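Local coordinates for protein mevalonate kinase, putative (Leishmania major, PDB 2HFS) that probably catalyses the ATP-dependent phosphorylation of (R)-mevalonate to (R)-5-phosphomevalonate, an early step of isoprenoid and sterol biosynthesis, at residues A[15-20]-A[44-49]; A[58-63]-A[98-103]; A[65-70]-A[105-110]; A[83-88]-A[121-126]. All blocks are in the same frame, centred on the assembly; numbering follows the deposited sequence.

Contact 1 of 4, residues A[15-20]-A[44-49]; sequences KNIGYG and YTECRL
Tyr44 CG lies between the backbone N and the carbonyl carbon (chi1 59°), on the face of the sheet that also carries Ile17. Ile17 CG2 is anti to the carbonyl carbon, beside its own backbone N, and touches Tyr44 CD1 at 3.3 Å. The other branch of Ile17 starts from CG1 (chi1 73°) and brings CD1 against CG and CB of the tyrosine. The two side chains slant across each other. Glu46 lies on the same face, and its CB meets the Tyr44 ring at the edge.

Lys15, in the loop that leads into the strand, crosses Tyr44 at about a right angle. Its NZ donates to Tyr44 OH at 2.7 Å. The same NZ forms a salt bridge with Glu46 OE1 at 3.3 Å, where the hydrogen bond is weak. A water accepts from Asn16 N and lies within hydrogen-bonding distance of Glu46 OE2 and Cys47 O. The side-chain amide of Asn16, through ND2, is hydrogen-bonded to Glu128 OE1 of helix 114-130.

Three backbone hydrogen bonds pair the segments: Gly18 N to Thr45 O, Thr45 N to Gly18 O, and Cys47 N to Asn16 O, at 2.8 to 3.0 Å. Ile17 with Glu46 and Tyr19 with Tyr44 are non-hydrogen-bonded pairs. The short strand segments run at 163° to each other, as expected for the antiparallel beta hairpin 17-25/36-52 that opens this GHMP kinase fold.

Contact 2 of 4, residues A[58-63]-A[98-103]; sequences LQVDDQ and LKMFIG
Leu58 lies obliquely over the side chains of Leu98 and Met100, a selenomethionine. Its CD1 is 3.8 Å from Leu98 CB and equally near Met100 CB. Its CD2 reaches Met100 SE at 3.8 Å. Val60 runs beside Met100 and points the same way. Val60 CG1 also meets Ile102 CD1 at 3.7 Å. Met100 CG is anti to the backbone N (chi1 -172°), and the extended chain carries SE to Leu58 and Val60. Farther along this face, Ile102 CD1 lies against the carboxylate carbon of Asp62. The charge of Asp62 has its main partner in Arg64.

The other face is polar and aromatic. Asp61 OD2 meets the edge of the Phe101 ring, close to its plane, 3.4 Å from CD1. The carboxylate is turned 83° from the ring. The chain of Gln63 crosses Phe101 at about a right angle, with CD 3.5 Å from Phe101 CE1. Gln63 NE2 donates to Asp61 OD1 at 3.0 Å, on the syn side, somewhat out of the carboxylate plane. This bond ties the two polar groups together beside the ring.

Five backbone hydrogen bonds alternate between the segments, from Gln59 N to Leu98 O through Gln63 N to Ile102 O. Both strands belong to a beta-alpha-beta unit with helix 70-88, and Phe122 of helix 114-130 touches Leu58 and Met100. The chemistry is two-sided. The Leu58, Val60 and Met100 face is largely apolar toward the helices, whereas opposite it an aspartate oxygen meets the positive rim of a phenyl ring, which is probably mildly favourable.

Contact 3 of 4, residues A[65-70]-A[105-110]; sequences PAIPGY and PLVPSS
Tyr70 and Pro108 form the closest side-chain touch between segments 65-70 and 105-110. They cross at about a right angle, with Pro108 CB 3.3 Å from Tyr70 CE2. Tyr70 CG, anti to the backbone N (chi1 174°), lies near Pro108 O. The backbone follows over the same face of the ring. Pro108 C lies above the ring centre, and Ser109 N lies above it nearer the rim. Pro108 CD presses on Ala66 CA at 3.4 Å, with Ala66 CB also against the proline ring.

Next to this, Ile67 crosses Val107 at about a right angle. Ile67 CG2 is 3.9 Å from Val107 CG1. Val107 CG1 also sits 3.2 Å from Pro65 O. Pro65 CD is 3.4 Å from Leu106 O. Ile67 CD1 meets Ser109 OG at 3.6 Å.

One backbone hydrogen bond joins the segments, Ile67 N to Pro108 O at 3.2 Å, with an angle of 165° at the hydrogen. Ile67 to Tyr70 form a type II turn, closed by Tyr70 N to Ile67 O. Gly69 takes a positive phi in this turn and stands at the N-cap of helix 70-88.

Farther out, Trp320 of strand 318-324 packs on Ile67, Val107 and Ser109. Tyr322 OH is hydrogen-bonded to Val107 N, and Ala114 of helix 114-130 touches Tyr70 and Pro108. Pro108, Ser109 and Ser110 begin a sequence resembling the glycine-rich GHMP motif, which in relatives binds ATP phosphates. The chemistry implies mainly van der Waals packing between the two loops, with one backbone hydrogen bond between them.

Contact 4 of 4, residues A[83-88]-A[121-126]; sequences QLVLDH and AFSRAL
Val85 and Leu86 of helix 70-88 meet Phe122 and Leu126 of helix 114-130 in a buried apolar patch. Val85 CG1, set anti to the backbone N (chi1 174°), meets Leu126 CD1, Phe122 CD2 and Ser123 OG. It lies 3.5 Å from Leu126 CD1 and 3.9 Å from Phe122 CD2. Val85 CB also lies near Phe122 CD2 and CE2. Leu86 crosses both Phe122 and Leu126 at about a right angle. Its CD2 is 3.7 Å from Phe122 CZ and 3.9 Å from Leu126 CD2.

Within helix 114-130, a methyl lies over an aromatic face. Leu126 CD1 sits over the centre of the Phe122 ring, 3.5 Å above its plane. One methyl thus touches both the phenyl face and Val85. His82 of helix 70-88 also meets the Phe122 ring, with planes at about 55°.

Polar groups add little across the helices, and no hydrogen bond joins the two segments. Ser123 OG is 3.5 Å from Val85 CG1, but its hydrogen bonds go to Ser142 of helix 136-146 and to Val119 O in its own helix.

The short helical segments run in roughly the same direction, 34° apart, with axes 10.5 Å from each other. Leu98 of strand 97-103 touches Leu126. Leu49 of strand 36-52 also touches Leu126. This is helix-helix packing against a beta sheet, part of the alpha/beta N-terminal domain of GHMP kinases.

Overall arrangement
Contacts 1 and 2 lie in the same mixed sheet. Strands 36-52 and 97-103 are neighbours there, probably hydrogen-bonded at points such as Arg48 O and Phe101 N. Contact 1 is antiparallel and contact 2 parallel. Both are partly buried and combine backbone ladders with charged or polar side chains. Contact 4 is fully buried and almost wholly apolar. It packs two helices and touches contact 2. Contact 3 joins the loops that follow the two strands of contact 2 and lead into the two helices of contact 4. It is partly buried and has no ladder. Contacts 3 and 4 do not touch, about 9 Å apart at their nearest atoms.

Contact 1 of 4, residues A[15-20]-A[44-49]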
# COMPACT_ATOMS: atom_id res chain seq x y z
N LYS A 15 -9.50 15.97 9.78
CA LYS A 15 -8.25 15.27 9.50
C LYS A 15 -8.46 14.22 8.38
O LYS A 15 -8.75 13.04 8.64
CB LYS A 15 -7.66 14.65 10.77
CG LYS A 15 -6.26 14.09 10.58
CD LYS A 15 -5.50 13.99 11.90
CE LYS A 15 -4.11 13.44 11.68
NZ LYS A 15 -3.22 14.48 11.09
N ASN A 16 -8.34 14.69 7.14
CA ASN A 16 -8.64 13.89 5.96
C ASN A 16 -7.41 13.17 5.48
O ASN A 16 -6.52 13.77 4.91
CB ASN A 16 -9.20 14.78 4.86
CG ASN A 16 -10.48 15.43 5.28
OD1 ASN A 16 -11.50 14.76 5.51
ND2 ASN A 16 -10.44 16.74 5.43
N ILE A 17 -7.38 11.87 5.74
CA ILE A 17 -6.18 11.09 5.48
C ILE A 17 -6.46 9.84 4.65
O ILE A 17 -7.60 9.38 4.56
CB ILE A 17 -5.53 10.68 6.83
CG1 ILE A 17 -6.36 9.58 7.51
CG2 ILE A 17 -5.32 11.91 7.76
CD1 ILE A 17 -5.81 9.11 8.84
N GLY A 18 -5.38 9.28 4.10
CA GLY A 18 -5.40 7.95 3.45
C GLY A 18 -4.22 7.16 3.98
O GLY A 18 -3.11 7.68 4.03
N TYR A 19 -4.45 5.92 4.43
CA TYR A 19 -3.37 5.10 4.97
C TYR A 19 -2.45 4.53 3.89
O TYR A 19 -2.90 4.30 2.76
CB TYR A 19 -3.92 3.98 5.83
CG TYR A 19 -4.90 4.43 6.89
CD1 TYR A 19 -4.47 5.08 8.04
CD2 TYR A 19 -6.28 4.23 6.72
CE1 TYR A 19 -5.38 5.49 9.03
CE2 TYR A 19 -7.19 4.63 7.71
CZ TYR A 19 -6.72 5.25 8.85
OH TYR A 19 -7.60 5.69 9.83
N GLY A 20 -1.18 4.33 4.24
CA GLY A 20 -0.27 3.52 3.42
C GLY A 20 -0.64 2.05 3.44
O GLY A 20 -1.55 1.65 4.16
N TYR A 44 0.18 7.83 7.23
CA TYR A 44 -0.87 8.30 6.34
C TYR A 44 -0.43 9.52 5.57
O TYR A 44 0.57 10.17 5.92
CB TYR A 44 -2.13 8.65 7.15
CG TYR A 44 -1.88 9.71 8.18
CD1 TYR A 44 -2.09 11.06 7.89
CD2 TYR A 44 -1.42 9.37 9.46
CE1 TYR A 44 -1.85 12.05 8.82
CE2 TYR A 44 -1.17 10.36 10.42
CZ TYR A 44 -1.38 11.69 10.09
OH TYR A 44 -1.16 12.66 11.01
N THR A 45 -1.19 9.81 4.52
CA THR A 45 -1.03 11.05 3.79
C THR A 45 -2.29 11.87 4.12
O THR A 45 -3.42 11.33 4.12
CB THR A 45 -0.95 10.74 2.27
OG1 THR A 45 0.32 10.14 1.97
CG2 THR A 45 -0.96 12.00 1.45
N GLU A 46 -2.08 13.14 4.46
CA GLU A 46 -3.21 14.05 4.75
C GLU A 46 -3.39 15.11 3.65
O GLU A 46 -2.39 15.61 3.10
CB GLU A 46 -3.04 14.70 6.13
CG GLU A 46 -4.07 15.79 6.41
CD GLU A 46 -3.96 16.39 7.80
OE1 GLU A 46 -2.85 16.41 8.38
OE2 GLU A 46 -5.01 16.86 8.32
N CYS A 47 -4.65 15.41 3.31
CA CYS A 47 -4.99 16.47 2.36
C CYS A 47 -5.82 17.55 3.07
O CYS A 47 -6.79 17.24 3.79
CB CYS A 47 -5.74 15.90 1.14
SG CYS A 47 -6.41 17.19 0.05
N ARG A 48 -5.42 18.80 2.89
CA ARG A 48 -6.15 19.97 3.37
C ARG A 48 -6.51 20.78 2.14
O ARG A 48 -5.68 20.93 1.21
CB ARG A 48 -5.28 20.83 4.28
CG ARG A 48 -4.93 20.26 5.64
CD ARG A 48 -4.01 21.17 6.49
NE ARG A 48 -4.73 22.34 7.01
CZ ARG A 48 -4.39 23.06 8.08
NH1 ARG A 48 -3.31 22.75 8.80
NH2 ARG A 48 -5.14 24.10 8.44
N LEU A 49 -7.72 21.32 2.15
CA LEU A 49 -8.25 22.11 1.06
C LEU A 49 -8.80 23.45 1.54
O LEU A 49 -9.31 23.54 2.65
CB LEU A 49 -9.38 21.36 0.37
CG LEU A 49 -9.04 20.05 -0.34
CD1 LEU A 49 -10.34 19.49 -0.89
CD2 LEU A 49 -8.04 20.30 -1.49
O HOH W 1 -7.33 17.34 6.49

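Contact 2 of 4, residues A[58-63]-A[98-103]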
# COMPACT_ATOMS: atom_id res chain seq x y z
N LEU A 58 -6.86 23.73 -9.55
CA LEU A 58 -6.37 23.13 -8.31
C LEU A 58 -4.89 23.44 -8.16
O LEU A 58 -4.05 22.98 -8.96
CB LEU A 58 -6.61 21.61 -8.32
CG LEU A 58 -6.19 20.78 -7.11
CD1 LEU A 58 -7.05 21.15 -5.90
CD2 LEU A 58 -6.26 19.28 -7.41
N GLN A 59 -4.56 24.21 -7.14
CA GLN A 59 -3.16 24.55 -6.86
C GLN A 59 -2.58 23.55 -5.87
O GLN A 59 -3.08 23.46 -4.75
CB GLN A 59 -3.05 25.96 -6.28
CG GLN A 59 -3.72 27.06 -7.10
CD GLN A 59 -3.39 27.02 -8.59
OE1 GLN A 59 -2.22 26.88 -8.97
NE2 GLN A 59 -4.41 27.12 -9.43
N VAL A 60 -1.55 22.80 -6.27
CA VAL A 60 -1.03 21.73 -5.40
C VAL A 60 0.24 22.14 -4.71
O VAL A 60 1.24 22.51 -5.36
CB VAL A 60 -0.80 20.39 -6.13
CG1 VAL A 60 -0.22 19.32 -5.16
CG2 VAL A 60 -2.08 19.87 -6.74
N ASP A 61 0.20 22.02 -3.39
CA ASP A 61 1.35 22.29 -2.53
C ASP A 61 1.69 20.98 -1.84
O ASP A 61 1.19 20.66 -0.76
CB ASP A 61 1.00 23.42 -1.56
CG ASP A 61 2.13 23.79 -0.62
OD1 ASP A 61 3.33 23.42 -0.85
OD2 ASP A 61 1.89 24.50 0.39
N ASP A 62 2.52 20.20 -2.53
CA ASP A 62 2.82 18.82 -2.16
C ASP A 62 4.04 18.80 -1.26
O ASP A 62 5.20 18.96 -1.72
CB ASP A 62 3.05 17.98 -3.43
CG ASP A 62 3.02 16.48 -3.16
OD1 ASP A 62 3.22 16.07 -1.98
OD2 ASP A 62 2.84 15.65 -4.07
N GLN A 63 3.79 18.59 0.03
CA GLN A 63 4.85 18.58 1.03
C GLN A 63 5.08 17.24 1.73
O GLN A 63 5.74 17.18 2.76
CB GLN A 63 4.63 19.69 2.05
CG GLN A 63 4.38 21.03 1.43
CD GLN A 63 4.97 22.18 2.21
OE1 GLN A 63 5.35 22.02 3.38
NE2 GLN A 63 5.05 23.35 1.56
N LEU A 98 -9.21 25.79 -5.94
CA LEU A 98 -8.84 25.29 -4.62
C LEU A 98 -7.33 25.33 -4.44
O LEU A 98 -6.57 25.06 -5.37
CB LEU A 98 -9.34 23.84 -4.44
CG LEU A 98 -10.85 23.54 -4.44
CD1 LEU A 98 -11.12 22.04 -4.37
CD2 LEU A 98 -11.60 24.24 -3.31
N LYS A 99 -6.90 25.63 -3.23
CA LYS A 99 -5.54 25.38 -2.84
C LYS A 99 -5.52 24.06 -2.08
O LYS A 99 -6.33 23.88 -1.16
CB LYS A 99 -5.00 26.52 -1.97
CG LYS A 99 -4.55 27.72 -2.81
CD LYS A 99 -4.20 28.94 -1.95
CE LYS A 99 -2.75 28.99 -1.59
NZ LYS A 99 -2.42 30.28 -0.89
N MSE A 100 -4.61 23.18 -2.47
CA MSE A 100 -4.48 21.84 -1.91
C MSE A 100 -3.13 21.76 -1.19
O MSE A 100 -2.07 22.03 -1.78
CB MSE A 100 -4.55 20.82 -3.05
CG MSE A 100 -4.62 19.37 -2.61
SE MSE A 100 -4.75 18.14 -4.15
CE MSE A 100 -4.67 16.54 -3.12
N PHE A 101 -3.15 21.41 0.09
CA PHE A 101 -1.91 21.14 0.81
C PHE A 101 -1.80 19.64 1.06
O PHE A 101 -2.75 19.05 1.57
CB PHE A 101 -1.85 21.91 2.12
CG PHE A 101 -0.63 21.62 2.94
CD1 PHE A 101 0.55 22.37 2.75
CD2 PHE A 101 -0.64 20.61 3.89
CE1 PHE A 101 1.69 22.10 3.50
CE2 PHE A 101 0.52 20.32 4.65
CZ PHE A 101 1.67 21.07 4.46
N ILE A 102 -0.69 19.01 0.67
CA ILE A 102 -0.54 17.56 0.93
C ILE A 102 0.57 17.27 1.92
O ILE A 102 1.72 17.68 1.70
CB ILE A 102 -0.30 16.71 -0.35
CG1 ILE A 102 -1.03 17.26 -1.58
CG2 ILE A 102 -0.70 15.24 -0.10
CD1 ILE A 102 -0.71 16.47 -2.85
N GLY A 103 0.23 16.53 2.97
CA GLY A 103 1.16 16.24 4.07
C GLY A 103 1.04 14.85 4.66
O GLY A 103 0.91 13.86 3.92

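Contact 3 of 4, residues A[65-70]-A[105-110]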
# COMPACT_ATOMS: atom_id res chain seq x y z
N PRO A 65 6.83 13.78 2.69
CA PRO A 65 8.22 13.40 2.80
C PRO A 65 8.60 12.26 1.85
O PRO A 65 9.11 11.23 2.28
CB PRO A 65 8.35 12.96 4.27
CG PRO A 65 7.01 12.44 4.64
CD PRO A 65 6.02 13.26 3.81
N ALA A 66 8.34 12.47 0.57
CA ALA A 66 8.63 11.48 -0.44
C ALA A 66 10.14 11.29 -0.64
O ALA A 66 10.93 12.21 -0.39
CB ALA A 66 7.94 11.85 -1.75
N ILE A 67 10.53 10.09 -1.05
CA ILE A 67 11.95 9.85 -1.40
C ILE A 67 12.36 10.79 -2.54
O ILE A 67 11.49 11.27 -3.28
CB ILE A 67 12.19 8.37 -1.81
CG1 ILE A 67 11.27 7.95 -2.96
CG2 ILE A 67 11.98 7.47 -0.61
CD1 ILE A 67 11.80 6.78 -3.74
N PRO A 68 13.66 11.04 -2.71
CA PRO A 68 14.12 11.99 -3.74
C PRO A 68 13.66 11.65 -5.14
O PRO A 68 13.82 10.51 -5.61
CB PRO A 68 15.64 11.89 -3.64
CG PRO A 68 15.91 11.46 -2.25
CD PRO A 68 14.79 10.49 -1.94
N GLY A 69 13.07 12.65 -5.81
CA GLY A 69 12.59 12.52 -7.19
C GLY A 69 11.20 11.95 -7.40
O GLY A 69 10.64 12.05 -8.50
N TYR A 70 10.64 11.33 -6.35
CA TYR A 70 9.35 10.66 -6.45
C TYR A 70 8.24 11.62 -6.85
O TYR A 70 7.46 11.33 -7.75
CB TYR A 70 8.97 9.91 -5.17
CG TYR A 70 7.56 9.32 -5.23
CD1 TYR A 70 7.35 8.00 -5.61
CD2 TYR A 70 6.43 10.10 -4.93
CE1 TYR A 70 6.07 7.46 -5.69
CE2 TYR A 70 5.12 9.56 -5.02
CZ TYR A 70 4.97 8.23 -5.39
OH TYR A 70 3.72 7.65 -5.47
N PRO A 105 2.71 11.82 7.58
CA PRO A 105 4.06 11.26 7.76
C PRO A 105 4.42 10.12 6.82
O PRO A 105 5.58 9.75 6.76
CB PRO A 105 4.03 10.75 9.21
CG PRO A 105 2.65 10.32 9.40
CD PRO A 105 1.75 11.24 8.54
N LEU A 106 3.45 9.58 6.08
CA LEU A 106 3.75 8.53 5.08
C LEU A 106 4.79 8.99 4.07
O LEU A 106 4.70 10.09 3.55
CB LEU A 106 2.49 8.10 4.34
CG LEU A 106 2.58 6.88 3.40
CD1 LEU A 106 2.95 5.66 4.19
CD2 LEU A 106 1.25 6.67 2.65
N VAL A 107 5.75 8.12 3.76
CA VAL A 107 6.80 8.41 2.77
C VAL A 107 6.46 7.79 1.40
O VAL A 107 6.64 6.60 1.22
CB VAL A 107 8.20 7.90 3.26
CG1 VAL A 107 9.30 8.02 2.14
CG2 VAL A 107 8.62 8.59 4.54
N PRO A 108 5.99 8.59 0.44
CA PRO A 108 5.73 8.04 -0.89
C PRO A 108 6.99 7.47 -1.50
O PRO A 108 8.05 8.11 -1.47
CB PRO A 108 5.25 9.26 -1.69
CG PRO A 108 4.66 10.16 -0.65
CD PRO A 108 5.67 10.02 0.50
N SER A 109 6.84 6.24 -1.98
CA SER A 109 7.90 5.44 -2.58
C SER A 109 7.17 4.28 -3.24
O SER A 109 6.09 3.91 -2.79
CB SER A 109 8.84 4.91 -1.49
OG SER A 109 9.97 4.25 -2.04
N SER A 110 7.73 3.70 -4.30
CA SER A 110 7.12 2.55 -4.95
C SER A 110 6.83 1.40 -3.96
O SER A 110 7.69 1.03 -3.16
CB SER A 110 8.01 2.08 -6.10
OG SER A 110 7.47 0.94 -6.71

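Contact 4 of 4, residues A[83-88]-A[121-126]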
# COMPACT_ATOMS: atom_id res chain seq x y z
N GLN A 83 -7.85 15.09 -11.27
CA GLN A 83 -8.91 15.54 -12.16
C GLN A 83 -10.00 14.47 -12.26
O GLN A 83 -11.18 14.78 -12.30
CB GLN A 83 -8.38 15.95 -13.54
CG GLN A 83 -9.43 16.67 -14.39
CD GLN A 83 -9.95 17.93 -13.71
OE1 GLN A 83 -9.17 18.82 -13.38
NE2 GLN A 83 -11.26 18.00 -13.49
N LEU A 84 -9.58 13.20 -12.26
CA LEU A 84 -10.53 12.08 -12.26
C LEU A 84 -11.47 12.12 -11.06
O LEU A 84 -12.68 11.88 -11.19
CB LEU A 84 -9.75 10.77 -12.26
CG LEU A 84 -9.35 10.39 -13.70
CD1 LEU A 84 -8.42 9.22 -13.69
CD2 LEU A 84 -10.60 10.09 -14.52
N VAL A 85 -10.89 12.43 -9.90
CA VAL A 85 -11.66 12.54 -8.65
C VAL A 85 -12.60 13.75 -8.69
O VAL A 85 -13.77 13.65 -8.33
CB VAL A 85 -10.72 12.60 -7.43
CG1 VAL A 85 -11.52 12.87 -6.11
CG2 VAL A 85 -9.90 11.30 -7.33
N LEU A 86 -12.08 14.90 -9.12
CA LEU A 86 -12.93 16.09 -9.24
C LEU A 86 -14.13 15.82 -10.15
O LEU A 86 -15.27 16.11 -9.77
CB LEU A 86 -12.13 17.29 -9.76
CG LEU A 86 -11.09 17.82 -8.77
CD1 LEU A 86 -10.15 18.86 -9.42
CD2 LEU A 86 -11.77 18.41 -7.59
N ASP A 87 -13.87 15.26 -11.33
CA ASP A 87 -14.94 14.92 -12.28
C ASP A 87 -15.94 13.92 -11.68
O ASP A 87 -17.15 14.08 -11.82
CB ASP A 87 -14.37 14.36 -13.59
CG ASP A 87 -13.55 15.39 -14.36
OD1 ASP A 87 -13.82 16.60 -14.23
OD2 ASP A 87 -12.61 15.07 -15.12
N HIS A 88 -15.42 12.90 -10.99
CA HIS A 88 -16.26 11.89 -10.36
C HIS A 88 -17.17 12.50 -9.30
O HIS A 88 -18.32 12.10 -9.16
CB HIS A 88 -15.39 10.80 -9.73
CG HIS A 88 -16.17 9.77 -8.96
ND1 HIS A 88 -16.92 8.79 -9.58
CD2 HIS A 88 -16.30 9.57 -7.63
CE1 HIS A 88 -17.48 8.03 -8.65
NE2 HIS A 88 -17.12 8.49 -7.47
N ALA A 121 -7.13 10.56 0.58
CA ALA A 121 -7.12 11.78 1.40
C ALA A 121 -7.86 12.92 0.69
O ALA A 121 -8.68 13.62 1.31
CB ALA A 121 -5.68 12.18 1.71
N PHE A 122 -7.60 13.06 -0.60
CA PHE A 122 -8.25 14.06 -1.46
C PHE A 122 -9.78 13.91 -1.49
O PHE A 122 -10.50 14.89 -1.29
CB PHE A 122 -7.65 13.97 -2.88
CG PHE A 122 -8.09 15.07 -3.82
CD1 PHE A 122 -8.33 16.36 -3.37
CD2 PHE A 122 -8.26 14.78 -5.18
CE1 PHE A 122 -8.74 17.38 -4.28
CE2 PHE A 122 -8.66 15.78 -6.09
CZ PHE A 122 -8.89 17.07 -5.64
N SER A 123 -10.26 12.69 -1.75
CA SER A 123 -11.68 12.38 -1.76
C SER A 123 -12.35 12.75 -0.45
O SER A 123 -13.44 13.31 -0.44
CB SER A 123 -11.90 10.91 -2.07
OG SER A 123 -11.46 10.63 -3.40
N ARG A 124 -11.70 12.40 0.66
CA ARG A 124 -12.19 12.75 1.99
C ARG A 124 -12.26 14.26 2.20
O ARG A 124 -13.26 14.77 2.69
CB ARG A 124 -11.33 12.08 3.08
CG ARG A 124 -11.54 10.55 3.19
CD ARG A 124 -11.02 9.95 4.51
NE ARG A 124 -11.18 8.50 4.57
CZ ARG A 124 -12.33 7.86 4.78
NH1 ARG A 124 -13.47 8.54 4.93
NH2 ARG A 124 -12.34 6.54 4.81
N ALA A 125 -11.20 14.98 1.83
CA ALA A 125 -11.18 16.45 1.97
C ALA A 125 -12.24 17.14 1.12
O ALA A 125 -12.85 18.10 1.56
CB ALA A 125 -9.81 17.01 1.65
N LEU A 126 -12.43 16.65 -0.11
CA LEU A 126 -13.49 17.14 -0.98
C LEU A 126 -14.85 16.89 -0.33
O LEU A 126 -15.72 17.79 -0.31
CB LEU A 126 -13.42 16.50 -2.37
CG LEU A 126 -12.23 16.90 -3.25
CD1 LEU A 126 -12.12 15.96 -4.48
CD2 LEU A 126 -12.34 18.36 -3.71